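Local coordinates for protein transcription regulator, Crp family (Thermus thermophilus, PDB 4EV0) that activates transcription from its target promoters in a cAMP-dependent manner, binding DNA as a homodimer, at residues B[50-55]-B[65-70]. Residues are numbered along the deposited sequence; the frame is centred on the assembly and turned at random.
With CMP (adenosine-3',5'-cyclic-monophosphate), chain G.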
ATOM      1  N   LYS B  50      -8.305  14.017 -19.982  1.00 72.37           N
ATOM      2  CA  LYS B  50      -8.330  13.374 -18.677  1.00 68.53           C
ATOM      3  C   LYS B  50      -8.436  11.858 -18.828  1.00 65.80           C
ATOM      4  O   LYS B  50      -9.252  11.346 -19.608  1.00 66.75           O
ATOM      5  CB  LYS B  50      -9.501  13.919 -17.846  1.00 74.29           C
ATOM      6  CG  LYS B  50      -9.506  13.492 -16.386  1.00 71.66           C
ATOM      7  CD  LYS B  50     -10.661  14.161 -15.594  1.00 76.44           C
ATOM      8  CE  LYS B  50     -10.348  15.619 -15.246  1.00 82.75           C
ATOM      9  NZ  LYS B  50     -11.577  16.461 -15.136  1.00 87.27           N
ATOM     10  N   VAL B  51      -7.614  11.141 -18.070  1.00 62.85           N
ATOM     11  CA  VAL B  51      -7.597   9.689 -18.150  1.00 60.27           C
ATOM     12  C   VAL B  51      -7.941   9.058 -16.806  1.00 58.34           C
ATOM     13  O   VAL B  51      -7.468   9.513 -15.780  1.00 58.32           O
ATOM     14  CB  VAL B  51      -6.223   9.198 -18.633  1.00 56.54           C
ATOM     15  CG1 VAL B  51      -6.087   7.686 -18.472  1.00 52.28           C
ATOM     16  CG2 VAL B  51      -6.001   9.616 -20.081  1.00 56.54           C
ATOM     17  N   ARG B  52      -8.774   8.022 -16.801  1.00 61.05           N
ATOM     18  CA  ARG B  52      -8.999   7.275 -15.573  1.00 59.30           C
ATOM     19  C   ARG B  52      -8.391   5.875 -15.631  1.00 58.76           C
ATOM     20  O   ARG B  52      -8.590   5.135 -16.603  1.00 59.65           O
ATOM     21  CB  ARG B  52     -10.486   7.174 -15.228  1.00 61.90           C
ATOM     22  CG  ARG B  52     -10.736   6.384 -13.956  1.00 62.34           C
ATOM     23  CD  ARG B  52     -12.191   6.447 -13.527  1.00 64.62           C
ATOM     24  NE  ARG B  52     -13.026   5.643 -14.409  1.00 65.57           N
ATOM     25  CZ  ARG B  52     -13.523   4.453 -14.092  1.00 65.00           C
ATOM     26  NH1 ARG B  52     -13.277   3.924 -12.895  1.00 60.53           N
ATOM     27  NH2 ARG B  52     -14.275   3.801 -14.980  1.00 64.08           N
ATOM     28  N   LEU B  53      -7.654   5.530 -14.578  1.00 62.68           N
ATOM     29  CA  LEU B  53      -7.114   4.191 -14.379  1.00 60.37           C
ATOM     30  C   LEU B  53      -7.922   3.426 -13.332  1.00 60.53           C
ATOM     31  O   LEU B  53      -8.328   3.991 -12.314  1.00 61.08           O
ATOM     32  CB  LEU B  53      -5.676   4.281 -13.881  1.00 58.43           C
ATOM     33  CG  LEU B  53      -4.711   5.113 -14.716  1.00 58.33           C
ATOM     34  CD1 LEU B  53      -3.416   5.341 -13.952  1.00 56.64           C
ATOM     35  CD2 LEU B  53      -4.439   4.433 -16.054  1.00 56.94           C
ATOM     36  N   PHE B  54      -8.140   2.138 -13.580  1.00 51.10           N
ATOM     37  CA  PHE B  54      -8.880   1.291 -12.649  1.00 52.99           C
ATOM     38  C   PHE B  54      -8.542  -0.181 -12.841  1.00 53.37           C
ATOM     39  O   PHE B  54      -8.154  -0.609 -13.924  1.00 53.58           O
ATOM     40  CB  PHE B  54     -10.398   1.497 -12.774  1.00 55.25           C
ATOM     41  CG  PHE B  54     -10.966   1.129 -14.141  1.00 57.72           C
ATOM     42  CD1 PHE B  54     -11.005   2.064 -15.170  1.00 58.34           C
ATOM     43  CD2 PHE B  54     -11.487  -0.139 -14.379  1.00 57.69           C
ATOM     44  CE1 PHE B  54     -11.549   1.734 -16.434  1.00 58.97           C
ATOM     45  CE2 PHE B  54     -12.026  -0.474 -15.624  1.00 60.26           C
ATOM     46  CZ  PHE B  54     -12.053   0.465 -16.657  1.00 58.11           C
ATOM     47  N   ARG B  55      -8.699  -0.946 -11.773  1.00 52.37           N
ATOM     48  CA  ARG B  55      -8.520  -2.384 -11.805  1.00 54.23           C
ATOM     49  C   ARG B  55      -9.884  -3.021 -11.643  1.00 57.77           C
ATOM     50  O   ARG B  55     -10.799  -2.418 -11.071  1.00 58.74           O
ATOM     51  CB  ARG B  55      -7.594  -2.844 -10.662  1.00 53.26           C
ATOM     52  CG  ARG B  55      -6.084  -2.738 -10.992  1.00 51.41           C
ATOM     53  CD  ARG B  55      -5.169  -3.097  -9.807  1.00 48.55           C
ATOM     54  NE  ARG B  55      -5.200  -4.509  -9.440  1.00 51.83           N
ATOM     55  CZ  ARG B  55      -4.370  -5.437  -9.914  1.00 57.23           C
ATOM     56  NH1 ARG B  55      -3.435  -5.114 -10.807  1.00 55.57           N
ATOM     57  NH2 ARG B  55      -4.473  -6.698  -9.500  1.00 59.88           N
ATOM     58  N   LEU B  65      -8.031   3.855  -9.554  1.00 59.54           N
ATOM     59  CA  LEU B  65      -6.721   4.106  -8.960  1.00 57.39           C
ATOM     60  C   LEU B  65      -6.235   5.539  -9.168  1.00 58.38           C
ATOM     61  O   LEU B  65      -5.479   6.055  -8.348  1.00 57.11           O
ATOM     62  CB  LEU B  65      -5.661   3.174  -9.526  1.00 57.09           C
ATOM     63  CG  LEU B  65      -5.842   1.688  -9.826  1.00 58.97           C
ATOM     64  CD1 LEU B  65      -4.497   1.155 -10.400  1.00 54.26           C
ATOM     65  CD2 LEU B  65      -6.283   0.900  -8.599  1.00 57.52           C
ATOM     66  N   ALA B  66      -6.642   6.177 -10.266  1.00 54.16           N
ATOM     67  CA  ALA B  66      -6.165   7.528 -10.558  1.00 55.44           C
ATOM     68  C   ALA B  66      -6.974   8.247 -11.615  1.00 58.02           C
ATOM     69  O   ALA B  66      -7.482   7.633 -12.542  1.00 57.25           O
ATOM     70  CB  ALA B  66      -4.679   7.497 -10.986  1.00 54.18           C
ATOM     71  N   LEU B  67      -7.075   9.562 -11.454  1.00 65.36           N
ATOM     72  CA  LEU B  67      -7.512  10.457 -12.513  1.00 68.84           C
ATOM     73  C   LEU B  67      -6.314  11.289 -12.936  1.00 70.19           C
ATOM     74  O   LEU B  67      -5.708  11.988 -12.125  1.00 72.21           O
ATOM     75  CB  LEU B  67      -8.631  11.367 -12.020  1.00 73.90           C
ATOM     76  CG  LEU B  67      -9.972  10.660 -11.821  1.00 75.72           C
ATOM     77  CD1 LEU B  67     -10.925  11.499 -10.969  1.00 75.67           C
ATOM     78  CD2 LEU B  67     -10.576  10.346 -13.176  1.00 72.25           C
ATOM     79  N   LEU B  68      -5.955  11.204 -14.207  1.00 64.85           N
ATOM     80  CA  LEU B  68      -4.748  11.865 -14.677  1.00 64.61           C
ATOM     81  C   LEU B  68      -5.088  12.977 -15.640  1.00 68.70           C
ATOM     82  O   LEU B  68      -5.895  12.796 -16.561  1.00 70.32           O
ATOM     83  CB  LEU B  68      -3.806  10.866 -15.350  1.00 60.68           C
ATOM     84  CG  LEU B  68      -3.435   9.655 -14.495  1.00 58.57           C
ATOM     85  CD1 LEU B  68      -2.486   8.754 -15.252  1.00 55.09           C
ATOM     86  CD2 LEU B  68      -2.830  10.082 -13.149  1.00 57.08           C
ATOM     87  N   GLY B  69      -4.469  14.131 -15.420  1.00 59.22           N
ATOM     88  CA  GLY B  69      -4.609  15.247 -16.335  1.00 62.92           C
ATOM     89  C   GLY B  69      -3.279  15.512 -17.002  1.00 64.20           C
ATOM     90  O   GLY B  69      -2.337  14.740 -16.806  1.00 59.01           O
ATOM     91  N   PRO B  70      -3.204  16.601 -17.790  1.00 76.83           N
ATOM     92  CA  PRO B  70      -2.001  17.053 -18.502  1.00 76.84           C
ATOM     93  C   PRO B  70      -0.706  16.966 -17.684  1.00 74.41           C
ATOM     94  O   PRO B  70      -0.661  17.366 -16.511  1.00 75.07           O
ATOM     95  CB  PRO B  70      -2.330  18.508 -18.840  1.00 81.66           C
ATOM     96  CG  PRO B  70      -3.819  18.486 -19.057  1.00 82.74           C
ATOM     97  CD  PRO B  70      -4.366  17.468 -18.076  1.00 80.16           C
TER
HETATM   98  P   CMP G 301       0.835  -0.445 -16.841  1.00 59.47           P
HETATM   99  O1P CMP G 301       1.631  -0.499 -18.112  1.00 61.07           O
HETATM  100  O2P CMP G 301       0.955  -1.586 -15.857  1.00 58.12           O
HETATM  101  O5' CMP G 301      -0.722  -0.175 -17.173  1.00 64.65           O
HETATM  102  C5' CMP G 301      -1.590   0.415 -16.207  1.00 57.22           C
HETATM  103  C4' CMP G 301      -0.877   1.542 -15.545  1.00 56.78           C
HETATM  104  O4' CMP G 301      -1.574   2.033 -14.384  1.00 56.17           O
HETATM  105  C3' CMP G 301       0.460   1.176 -14.980  1.00 56.09           C
HETATM  106  O3' CMP G 301       1.391   0.845 -15.991  1.00 56.78           O
HETATM  107  C2' CMP G 301       0.772   2.407 -14.151  1.00 54.87           C
HETATM  108  O2' CMP G 301       1.115   3.504 -14.979  1.00 56.16           O
HETATM  109  C1' CMP G 301      -0.619   2.680 -13.553  1.00 56.79           C
HETATM  110  N9  CMP G 301      -0.732   2.148 -12.192  1.00 57.02           N
HETATM  111  C8  CMP G 301      -0.638   0.861 -11.810  1.00 55.12           C
HETATM  112  N7  CMP G 301      -0.761   0.776 -10.455  1.00 55.50           N
HETATM  113  C5  CMP G 301      -0.938   2.024  -9.971  1.00 55.60           C
HETATM  114  C6  CMP G 301      -1.153   2.645  -8.638  1.00 56.01           C
HETATM  115  N6  CMP G 301      -1.193   1.873  -7.517  1.00 56.50           N
HETATM  116  N1  CMP G 301      -1.293   3.998  -8.591  1.00 53.25           N
HETATM  117  C2  CMP G 301      -1.246   4.764  -9.693  1.00 56.49           C
HETATM  118  N3  CMP G 301      -1.069   4.262 -10.937  1.00 56.55           N
HETATM  119  C4  CMP G 301      -0.912   2.928 -11.127  1.00 56.35           C
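Val51 pairs with Leu68 and Leu53 with Ala66 in the antiparallel ladder between the two arms of the beta hairpin 51-57/61-68 in the cyclic nucleotide-binding domain. Val51 and Leu68 form a hydrogen-bonded pair: Val51 N reaches Leu68 O at 2.8 Å, and Leu68 N returns to Val51 O. Two residues on, Leu53 N donates to Ala66 O at 2.9 Å, nearly straight at 168°. The return is split: Leu53 O takes Leu65 N at 2.8 Å, with the donor N tilted 35° out of the Leu53 carbonyl plane, and only weakly Ala66 N at 3.4 Å. With Leu65 and Ala66 both facing Leu53, this is a classic beta bulge.

The bulge lies at the cAMP site, and Leu65 and Leu53, both part of it, line the pocket. Leu65 CD1 packs against the adenine, 3.7 Å from CMP C5 and close to N7. Leu53 CD1 lies 3.8 Å from the ribose ring oxygen, CMP O4'. The same methyl meets Leu68 CD1 at 3.8 Å, the two side chains crossing obliquely, and also touches Ala66 CB, so the pocket wall and the apolar face of Val51, Leu53, Ala66 and Leu68 are continuous there. On the other face, Leu67 CD2 rests on Arg52 CB at 3.8 Å; Phe54 CD1 lies above one face of the Arg52 guanidinium, displaced toward its rim, and the guanidinium forms a salt bridge with Glu62.

Strand 61-68 is an edge strand of its four-stranded sheet within this chain, while strand 88-91 flanks 51-57 on its other side, Arg52 bonding with Val90 through the backbone. Phe74 of strand 73-74, in the other sheet of the domain, packs on Val51, Leu53 and Leu68. Arg55 reaches across the dimer interface to a salt bridge with Asp135 of the second subunit, on its helix 114-135.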